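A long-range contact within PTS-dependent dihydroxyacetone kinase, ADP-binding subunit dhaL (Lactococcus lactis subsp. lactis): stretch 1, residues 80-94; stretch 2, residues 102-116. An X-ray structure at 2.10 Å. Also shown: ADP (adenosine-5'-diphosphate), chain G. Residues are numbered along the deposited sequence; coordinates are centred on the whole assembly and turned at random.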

ATOM      1  N   GLY A  80       3.972  19.245  11.858  1.00 16.00           N
ATOM      2  CA  GLY A  80       3.054  19.276  13.012  1.00 15.94           C
ATOM      3  C   GLY A  80       3.562  18.506  14.232  1.00 16.04           C
ATOM      4  O   GLY A  80       3.842  19.115  15.282  1.00 16.68           O
ATOM      5  N   PRO A  81       3.667  17.166  14.123  1.00 15.37           N
ATOM      6  CA  PRO A  81       4.302  16.396  15.193  1.00 15.58           C
ATOM      7  C   PRO A  81       5.686  16.924  15.595  1.00 15.00           C
ATOM      8  O   PRO A  81       6.054  16.832  16.770  1.00 14.94           O
ATOM      9  CB  PRO A  81       4.439  14.985  14.610  1.00 15.08           C
ATOM     10  CG  PRO A  81       3.588  14.935  13.417  1.00 15.81           C
ATOM     11  CD  PRO A  81       3.170  16.309  13.026  1.00 15.82           C
ATOM     12  N   LEU A  82       6.434  17.478  14.648  1.00 14.63           N
ATOM     13  CA  LEU A  82       7.805  17.933  14.945  1.00 14.85           C
ATOM     14  C   LEU A  82       7.880  19.231  15.755  1.00 14.12           C
ATOM     15  O   LEU A  82       8.468  19.262  16.839  1.00 14.07           O
ATOM     16  CB  LEU A  82       8.640  18.052  13.657  1.00 14.63           C
ATOM     17  CG  LEU A  82       8.900  16.736  12.918  1.00 15.20           C
ATOM     18  CD1 LEU A  82       9.357  17.057  11.498  1.00 12.84           C
ATOM     19  CD2 LEU A  82       9.904  15.876  13.634  1.00 14.85           C
ATOM     20  N   TYR A  83       7.315  20.305  15.216  1.00 14.41           N
ATOM     21  CA  TYR A  83       7.228  21.568  15.956  1.00 14.29           C
ATOM     22  C   TYR A  83       6.397  21.418  17.232  1.00 14.68           C
ATOM     23  O   TYR A  83       6.738  22.005  18.268  1.00 14.30           O
ATOM     24  CB  TYR A  83       6.637  22.686  15.089  1.00 14.27           C
ATOM     25  CG  TYR A  83       7.620  23.315  14.123  1.00 13.67           C
ATOM     26  CD1 TYR A  83       8.681  24.086  14.594  1.00 14.76           C
ATOM     27  CD2 TYR A  83       7.482  23.150  12.742  1.00 14.71           C
ATOM     28  CE1 TYR A  83       9.581  24.679  13.724  1.00 15.38           C
ATOM     29  CE2 TYR A  83       8.390  23.724  11.851  1.00 14.50           C
ATOM     30  CZ  TYR A  83       9.438  24.488  12.353  1.00 14.26           C
ATOM     31  OH  TYR A  83      10.353  25.061  11.514  1.00 13.43           O
ATOM     32  N   GLY A  84       5.310  20.649  17.137  1.00 15.00           N
ATOM     33  CA  GLY A  84       4.413  20.369  18.273  1.00 15.42           C
ATOM     34  C   GLY A  84       5.151  19.715  19.431  1.00 15.96           C
ATOM     35  O   GLY A  84       4.997  20.126  20.585  1.00 16.31           O
ATOM     36  N   SER A  85       5.963  18.705  19.126  1.00 15.09           N
ATOM     37  CA  SER A  85       6.758  18.041  20.154  1.00 15.33           C
ATOM     38  C   SER A  85       7.901  18.945  20.643  1.00 14.80           C
ATOM     39  O   SER A  85       8.244  18.921  21.824  1.00 14.24           O
ATOM     40  CB  SER A  85       7.294  16.699  19.661  1.00 14.86           C
ATOM     41  OG  SER A  85       6.219  15.824  19.333  1.00 16.04           O
ATOM     42  N   ALA A  86       8.472  19.742  19.743  1.00 14.60           N
ATOM     43  CA  ALA A  86       9.476  20.728  20.150  1.00 14.92           C
ATOM     44  C   ALA A  86       8.852  21.654  21.195  1.00 14.87           C
ATOM     45  O   ALA A  86       9.365  21.785  22.294  1.00 14.30           O
ATOM     46  CB  ALA A  86      10.006  21.527  18.944  1.00 14.77           C
ATOM     47  N   PHE A  87       7.710  22.253  20.871  1.00 15.12           N
ATOM     48  CA  PHE A  87       7.079  23.174  21.798  1.00 16.07           C
ATOM     49  C   PHE A  87       6.609  22.518  23.097  1.00 16.30           C
ATOM     50  O   PHE A  87       6.679  23.124  24.156  1.00 16.70           O
ATOM     51  CB  PHE A  87       5.992  24.007  21.101  1.00 16.43           C
ATOM     52  CG  PHE A  87       6.555  25.192  20.355  1.00 16.77           C
ATOM     53  CD1 PHE A  87       6.863  26.364  21.031  1.00 16.49           C
ATOM     54  CD2 PHE A  87       6.833  25.111  18.988  1.00 16.74           C
ATOM     55  CE1 PHE A  87       7.420  27.454  20.370  1.00 16.85           C
ATOM     56  CE2 PHE A  87       7.390  26.192  18.313  1.00 16.34           C
ATOM     57  CZ  PHE A  87       7.685  27.364  19.002  1.00 16.89           C
ATOM     58  N   LEU A  88       6.179  21.266  23.019  1.00 16.94           N
ATOM     59  CA  LEU A  88       5.724  20.547  24.200  1.00 17.55           C
ATOM     60  C   LEU A  88       6.857  20.364  25.211  1.00 17.41           C
ATOM     61  O   LEU A  88       6.662  20.557  26.416  1.00 16.85           O
ATOM     62  CB  LEU A  88       5.133  19.193  23.796  1.00 17.24           C
ATOM     63  CG  LEU A  88       4.225  18.496  24.803  1.00 19.44           C
ATOM     64  CD1 LEU A  88       3.042  19.385  25.252  1.00 20.47           C
ATOM     65  CD2 LEU A  88       3.720  17.210  24.187  1.00 21.02           C
ATOM     66  N   ALA A  89       8.032  19.989  24.715  1.00 17.37           N
ATOM     67  CA  ALA A  89       9.208  19.812  25.563  1.00 18.29           C
ATOM     68  C   ALA A  89       9.648  21.153  26.143  1.00 19.35           C
ATOM     69  O   ALA A  89       9.982  21.246  27.328  1.00 19.20           O
ATOM     70  CB  ALA A  89      10.326  19.182  24.776  1.00 18.08           C
HETATM   71  N   MSE A  90       9.623  22.193  25.306  1.00 20.59           N
HETATM   72  CA  MSE A  90       9.922  23.560  25.741  1.00 23.01           C
HETATM   73  C   MSE A  90       8.940  24.038  26.800  1.00 20.81           C
HETATM   74  O   MSE A  90       9.316  24.758  27.723  1.00 20.02           O
HETATM   75  CB  MSE A  90       9.947  24.527  24.552  1.00 22.10           C
HETATM   76  CG  MSE A  90      11.090  24.248  23.584  1.00 25.94           C
HETATM   77 SE   MSE A  90      11.092  25.431  22.037  1.00 32.21          SE
HETATM   78  CE  MSE A  90       9.798  24.667  20.902  1.00 30.89           C
ATOM     79  N   SER A  91       7.683  23.630  26.661  1.00 20.55           N
ATOM     80  CA  SER A  91       6.673  23.913  27.672  1.00 20.11           C
ATOM     81  C   SER A  91       7.100  23.310  29.021  1.00 20.03           C
ATOM     82  O   SER A  91       7.099  23.994  30.050  1.00 19.24           O
ATOM     83  CB  SER A  91       5.306  23.370  27.245  1.00 20.10           C
ATOM     84  OG  SER A  91       4.317  23.682  28.205  1.00 20.21           O
ATOM     85  N   LYS A  92       7.506  22.045  28.996  1.00 20.06           N
ATOM     86  CA  LYS A  92       7.874  21.354  30.229  1.00 21.08           C
ATOM     87  C   LYS A  92       9.144  21.960  30.849  1.00 20.64           C
ATOM     88  O   LYS A  92       9.192  22.211  32.059  1.00 20.85           O
ATOM     89  CB  LYS A  92       7.987  19.845  29.999  1.00 20.72           C
ATOM     90  CG  LYS A  92       6.679  19.206  29.529  1.00 22.64           C
ATOM     91  CD  LYS A  92       6.878  17.756  29.079  1.00 22.86           C
ATOM     92  CE  LYS A  92       6.002  17.392  27.863  1.00 26.13           C
ATOM     93  NZ  LYS A  92       4.674  16.819  28.215  1.00 27.18           N
ATOM     94  N   THR A  93      10.148  22.229  30.020  1.00 20.44           N
ATOM     95  CA  THR A  93      11.375  22.897  30.486  1.00 19.96           C
ATOM     96  C   THR A  93      11.081  24.278  31.104  1.00 19.78           C
ATOM     97  O   THR A  93      11.611  24.603  32.166  1.00 19.45           O
ATOM     98  CB  THR A  93      12.437  23.014  29.352  1.00 19.77           C
ATOM     99  OG1 THR A  93      12.739  21.713  28.836  1.00 19.29           O
ATOM    100  CG2 THR A  93      13.721  23.649  29.858  1.00 18.88           C
ATOM    101  N   ALA A  94      10.212  25.059  30.454  1.00 19.72           N
ATOM    102  CA  ALA A  94       9.863  26.423  30.892  1.00 19.58           C
ATOM    103  C   ALA A  94       9.270  26.553  32.303  1.00 20.02           C
ATOM    104  O   ALA A  94       9.288  27.653  32.883  1.00 19.18           O
ATOM    105  CB  ALA A  94       8.933  27.092  29.882  1.00 19.68           C
ATOM    106  N   GLU A 102      18.766  26.192  27.110  1.00 19.19           N
ATOM    107  CA  GLU A 102      18.017  25.076  27.726  1.00 19.30           C
ATOM    108  C   GLU A 102      16.693  24.749  27.024  1.00 18.34           C
ATOM    109  O   GLU A 102      16.337  23.571  26.886  1.00 18.11           O
ATOM    110  CB  GLU A 102      17.755  25.356  29.206  1.00 19.84           C
ATOM    111  CG  GLU A 102      18.958  25.101  30.107  1.00 23.25           C
ATOM    112  CD  GLU A 102      18.764  23.912  31.020  1.00 27.96           C
ATOM    113  OE1 GLU A 102      18.602  22.767  30.526  1.00 29.84           O
ATOM    114  OE2 GLU A 102      18.763  24.130  32.249  1.00 30.46           O
ATOM    115  N   LEU A 103      15.971  25.787  26.590  1.00 17.27           N
ATOM    116  CA  LEU A 103      14.726  25.625  25.836  1.00 16.62           C
ATOM    117  C   LEU A 103      14.987  24.973  24.474  1.00 16.28           C
ATOM    118  O   LEU A 103      14.377  23.955  24.121  1.00 15.66           O
ATOM    119  CB  LEU A 103      14.001  26.974  25.653  1.00 16.32           C
ATOM    120  CG  LEU A 103      13.526  27.661  26.952  1.00 16.54           C
ATOM    121  CD1 LEU A 103      12.910  29.047  26.682  1.00 16.41           C
ATOM    122  CD2 LEU A 103      12.541  26.781  27.716  1.00 15.26           C
ATOM    123  N   ILE A 104      15.926  25.549  23.738  1.00 16.33           N
ATOM    124  CA  ILE A 104      16.273  25.065  22.415  1.00 16.96           C
ATOM    125  C   ILE A 104      16.742  23.613  22.527  1.00 17.19           C
ATOM    126  O   ILE A 104      16.400  22.786  21.688  1.00 17.08           O
ATOM    127  CB  ILE A 104      17.341  25.979  21.733  1.00 16.74           C
ATOM    128  CG1 ILE A 104      16.847  27.433  21.635  1.00 18.12           C
ATOM    129  CG2 ILE A 104      17.761  25.436  20.367  1.00 16.19           C
ATOM    130  CD1 ILE A 104      15.413  27.606  21.066  1.00 16.22           C
ATOM    131  N   TYR A 105      17.492  23.313  23.590  1.00 17.52           N
ATOM    132  CA  TYR A 105      17.943  21.956  23.841  1.00 18.48           C
ATOM    133  C   TYR A 105      16.747  21.031  24.005  1.00 17.72           C
ATOM    134  O   TYR A 105      16.698  19.971  23.394  1.00 17.02           O
ATOM    135  CB  TYR A 105      18.830  21.887  25.093  1.00 19.75           C
ATOM    136  CG  TYR A 105      19.351  20.492  25.381  1.00 22.17           C
ATOM    137  CD1 TYR A 105      20.629  20.118  24.987  1.00 23.01           C
ATOM    138  CD2 TYR A 105      18.552  19.545  26.041  1.00 24.54           C
ATOM    139  CE1 TYR A 105      21.116  18.840  25.247  1.00 25.89           C
ATOM    140  CE2 TYR A 105      19.022  18.258  26.296  1.00 25.24           C
ATOM    141  CZ  TYR A 105      20.309  17.914  25.898  1.00 25.46           C
ATOM    142  OH  TYR A 105      20.798  16.652  26.153  1.00 25.69           O
ATOM    143  N   ALA A 106      15.790  21.432  24.839  1.00 17.31           N
ATOM    144  CA  ALA A 106      14.562  20.648  25.010  1.00 16.98           C
ATOM    145  C   ALA A 106      13.908  20.401  23.648  1.00 16.17           C
ATOM    146  O   ALA A 106      13.597  19.273  23.316  1.00 15.92           O
ATOM    147  CB  ALA A 106      13.591  21.344  25.960  1.00 16.54           C
ATOM    148  N   GLY A 107      13.730  21.462  22.861  1.00 16.18           N
ATOM    149  CA  GLY A 107      13.082  21.359  21.537  1.00 15.42           C
ATOM    150  C   GLY A 107      13.809  20.417  20.584  1.00 15.15           C
ATOM    151  O   GLY A 107      13.188  19.575  19.947  1.00 14.16           O
ATOM    152  N   LEU A 108      15.134  20.549  20.506  1.00 14.83           N
ATOM    153  CA  LEU A 108      15.957  19.705  19.616  1.00 14.83           C
ATOM    154  C   LEU A 108      15.859  18.233  19.983  1.00 15.15           C
ATOM    155  O   LEU A 108      15.642  17.381  19.125  1.00 14.75           O
ATOM    156  CB  LEU A 108      17.424  20.161  19.633  1.00 14.39           C
ATOM    157  CG  LEU A 108      18.509  19.290  18.973  1.00 14.62           C
ATOM    158  CD1 LEU A 108      18.319  19.151  17.454  1.00 11.93           C
ATOM    159  CD2 LEU A 108      19.881  19.869  19.297  1.00 14.34           C
ATOM    160  N   GLU A 109      16.006  17.952  21.276  1.00 16.06           N
ATOM    161  CA  GLU A 109      15.933  16.601  21.815  1.00 16.79           C
ATOM    162  C   GLU A 109      14.591  15.965  21.437  1.00 15.95           C
ATOM    163  O   GLU A 109      14.533  14.806  21.019  1.00 15.57           O
ATOM    164  CB  GLU A 109      16.114  16.655  23.343  1.00 16.65           C
ATOM    165  CG  GLU A 109      16.138  15.305  24.035  1.00 18.66           C
ATOM    166  CD  GLU A 109      16.087  15.416  25.555  1.00 19.56           C
ATOM    167  OE1 GLU A 109      15.330  16.271  26.082  1.00 23.33           O
ATOM    168  OE2 GLU A 109      16.804  14.642  26.226  1.00 24.07           O
ATOM    169  N   ALA A 110      13.517  16.742  21.579  1.00 15.34           N
ATOM    170  CA  ALA A 110      12.175  16.283  21.233  1.00 15.00           C
ATOM    171  C   ALA A 110      11.970  16.048  19.729  1.00 15.13           C
ATOM    172  O   ALA A 110      11.299  15.089  19.348  1.00 15.87           O
ATOM    173  CB  ALA A 110      11.129  17.259  21.771  1.00 14.87           C
ATOM    174  N   ILE A 111      12.524  16.915  18.878  1.00 14.60           N
ATOM    175  CA  ILE A 111      12.411  16.722  17.417  1.00 14.32           C
ATOM    176  C   ILE A 111      13.171  15.468  17.008  1.00 15.06           C
ATOM    177  O   ILE A 111      12.703  14.683  16.174  1.00 14.79           O
ATOM    178  CB  ILE A 111      12.931  17.952  16.597  1.00 14.19           C
ATOM    179  CG1 ILE A 111      12.121  19.208  16.897  1.00 13.02           C
ATOM    180  CG2 ILE A 111      12.871  17.695  15.063  1.00 14.19           C
ATOM    181  CD1 ILE A 111      12.810  20.479  16.412  1.00 13.37           C
ATOM    182  N   GLN A 112      14.346  15.285  17.600  1.00 15.44           N
ATOM    183  CA  GLN A 112      15.154  14.115  17.308  1.00 17.06           C
ATOM    184  C   GLN A 112      14.469  12.833  17.789  1.00 17.48           C
ATOM    185  O   GLN A 112      14.451  11.839  17.071  1.00 17.32           O
ATOM    186  CB  GLN A 112      16.562  14.276  17.863  1.00 16.90           C
ATOM    187  CG  GLN A 112      17.401  15.188  16.999  1.00 18.01           C
ATOM    188  CD  GLN A 112      18.874  15.123  17.343  1.00 20.03           C
ATOM    189  OE1 GLN A 112      19.315  15.707  18.328  1.00 20.83           O
ATOM    190  NE2 GLN A 112      19.642  14.400  16.533  1.00 20.54           N
ATOM    191  N   LYS A 113      13.852  12.885  18.970  1.00 18.25           N
ATOM    192  CA  LYS A 113      13.070  11.751  19.473  1.00 19.47           C
ATOM    193  C   LYS A 113      11.881  11.434  18.551  1.00 19.12           C
ATOM    194  O   LYS A 113      11.586  10.271  18.301  1.00 19.05           O
ATOM    195  CB  LYS A 113      12.593  12.005  20.908  1.00 19.18           C
ATOM    196  CG  LYS A 113      11.936  10.800  21.578  1.00 21.79           C
ATOM    197  CD  LYS A 113      11.572  11.091  23.031  1.00 22.04           C
ATOM    198  CE  LYS A 113      10.485  10.129  23.556  1.00 27.82           C
ATOM    199  NZ  LYS A 113       9.109  10.413  22.998  1.00 27.61           N
ATOM    200  N   ARG A 114      11.230  12.468  18.022  1.00 18.91           N
ATOM    201  CA  ARG A 114       9.982  12.279  17.289  1.00 18.70           C
ATOM    202  C   ARG A 114      10.191  11.781  15.853  1.00 18.31           C
ATOM    203  O   ARG A 114       9.495  10.881  15.400  1.00 18.11           O
ATOM    204  CB  ARG A 114       9.148  13.565  17.304  1.00 18.52           C
ATOM    205  CG  ARG A 114       7.749  13.442  16.675  1.00 18.01           C
ATOM    206  CD  ARG A 114       6.897  12.410  17.414  1.00 18.17           C
ATOM    207  NE  ARG A 114       6.744  12.756  18.825  1.00 17.71           N
ATOM    208  CZ  ARG A 114       6.644  11.874  19.815  1.00 16.51           C
ATOM    209  NH1 ARG A 114       6.692  10.578  19.558  1.00 15.20           N
ATOM    210  NH2 ARG A 114       6.513  12.298  21.071  1.00 16.00           N
ATOM    211  N   GLY A 115      11.156  12.366  15.161  1.00 18.43           N
ATOM    212  CA  GLY A 115      11.444  12.020  13.776  1.00 18.15           C
ATOM    213  C   GLY A 115      12.681  11.150  13.611  1.00 18.43           C
ATOM    214  O   GLY A 115      12.937  10.675  12.519  1.00 17.66           O
ATOM    215  N   LYS A 116      13.450  10.952  14.689  1.00 18.89           N
ATOM    216  CA  LYS A 116      14.664  10.087  14.673  1.00 19.75           C
ATOM    217  C   LYS A 116      15.784  10.545  13.732  1.00 19.76           C
ATOM    218  O   LYS A 116      16.593   9.730  13.281  1.00 20.53           O
ATOM    219  CB  LYS A 116      14.304   8.608  14.398  1.00 19.80           C
ATOM    220  CG  LYS A 116      13.884   7.816  15.646  1.00 22.22           C
ATOM    221  CD  LYS A 116      12.477   8.139  16.091  1.00 24.80           C
ATOM    222  CE  LYS A 116      12.055   7.288  17.285  1.00 27.22           C
ATOM    223  NZ  LYS A 116      10.766   7.784  17.828  1.00 29.53           N
TER
HETATM  224  PB  ADP G1211       5.349  16.837   4.971  1.00 15.60           P
HETATM  225  O1B ADP G1211       4.538  17.428   3.863  1.00 15.51           O
HETATM  226  O2B ADP G1211       4.615  15.794   5.742  1.00 13.87           O
HETATM  227  O3B ADP G1211       6.749  16.398   4.538  1.00 14.19           O
HETATM  228  PA  ADP G1211       5.987  19.575   5.701  1.00 14.17           P
HETATM  229  O1A ADP G1211       6.134  19.801   4.236  1.00 13.91           O
HETATM  230  O2A ADP G1211       5.051  20.507   6.435  1.00 16.69           O
HETATM  231  O3A ADP G1211       5.573  18.041   6.034  1.00 14.44           O
HETATM  232  O5' ADP G1211       7.436  19.651   6.411  1.00 15.92           O
HETATM  233  C5' ADP G1211       8.597  19.135   5.752  1.00 15.07           C
HETATM  234  C4' ADP G1211       9.773  19.342   6.682  1.00 14.79           C
HETATM  235  O4' ADP G1211       9.671  18.525   7.855  1.00 16.42           O
HETATM  236  C3' ADP G1211      11.102  18.966   6.050  1.00 14.89           C
HETATM  237  O3' ADP G1211      11.601  20.085   5.316  1.00 14.91           O
HETATM  238  C2' ADP G1211      11.978  18.598   7.245  1.00 14.36           C
HETATM  239  O2' ADP G1211      12.731  19.704   7.747  1.00 10.96           O
HETATM  240  C1' ADP G1211      10.979  18.228   8.334  1.00 17.13           C
HETATM  241  N9  ADP G1211      11.039  16.778   8.592  1.00 18.66           N
HETATM  242  C8  ADP G1211      10.406  15.842   7.852  1.00 18.23           C
HETATM  243  N7  ADP G1211      10.654  14.617   8.339  1.00 17.35           N
HETATM  244  C5  ADP G1211      11.467  14.769   9.402  1.00 17.86           C
HETATM  245  C6  ADP G1211      12.116  13.865  10.368  1.00 16.54           C
HETATM  246  N6  ADP G1211      11.900  12.539  10.273  1.00 17.11           N
HETATM  247  N1  ADP G1211      12.887  14.413  11.334  1.00 17.92           N
HETATM  248  C2  ADP G1211      13.079  15.742  11.440  1.00 17.00           C
HETATM  249  N3  ADP G1211      12.528  16.613  10.594  1.00 16.87           N
HETATM  250  C4  ADP G1211      11.731  16.193   9.570  1.00 17.73           C
HETATM  251  O   HOH W   1       5.873  14.933  22.168  1.00 29.43           O

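Both stretches are helical, and both helices begin earlier in the chain; the second runs up to Lys116, whose positive phi (62°) takes it out of helical geometry. The helices run roughly against each other: their N-to-C directions differ by 139°, and the axes approach to 7.4 Å, a short distance for two helices. The backbone register locates the closest point. The CA atoms of Ala86 and Gly107 lie 3.9 Å apart, while those of Leu82 and Ile111, Ala89 and Ala106, and Met90 and Leu103 are separated by 5.2 to 5.4 Å.

Gly107 supplies the hollow at this close point. Its CA lies 3.8 Å from Ala86 O, and a CB in ideal position would sit only 3.5 Å from Met90 SE, so the selenomethionine side chain occupies room that the glycine leaves free. Met90 CG comes to 3.9 Å from Gly107 N and 3.3 Å from Leu103 O, laying its chain against the opposing backbone.

Small side chains line much of the remaining seam. The methyl of Ala110 fits between Ser85 and Ala89, with its CB 3.3 Å from Ser85 O and 3.7 Å from Ala89 CB. Ala89 CB in turn rests 3.6 Å from Ala106 O and 4.1 Å from Ala106 CB. These short bumps let methyl groups reach carbonyl oxygens that already accept helical hydrogen bonds: Ala89 N donates to Ser85 O at 3.1 Å and Ala110 N to Ala106 O at 3.1 Å.

Larger apolar groups fill the space farther along. Ile111 CG1 packs 3.7 Å from Ala86 CB, and its CG2 meets Leu82 CD2 at 3.8 Å. Toward the other end, Leu103 CD2 lies 4.0 Å from Thr93 CG2 and 4.2 Å from Ala94 CB. Thr93 OG1 donates to Ala89 O (3.2 Å) within its own helix, yet also presses to 3.0 Å from Ala106 CB, a tight steric contact.

One direct hydrogen bond crosses the interface: Arg114 NE donates to Ser85 OG over 3.2 Å, nearly linear at 167°. Ser85 OG lies at the guanidinium edge, near its plane, and donates a hydrogen bond to Pro81 O at 2.8 Å. A water reinforces the pairing, donating to Ser85 OG (3.0 Å) and accepting from Arg114 NH2 (2.9 Å).

At the ADP site, Gly115 O accepts from ADP N6 at 3.1 Å, while Leu82 CD1 approaches ADP C4 to 3.2 Å. An ideal CB on Gly115 would stand 2.3 Å from ADP N1, so the absence of a side chain makes room for adenine.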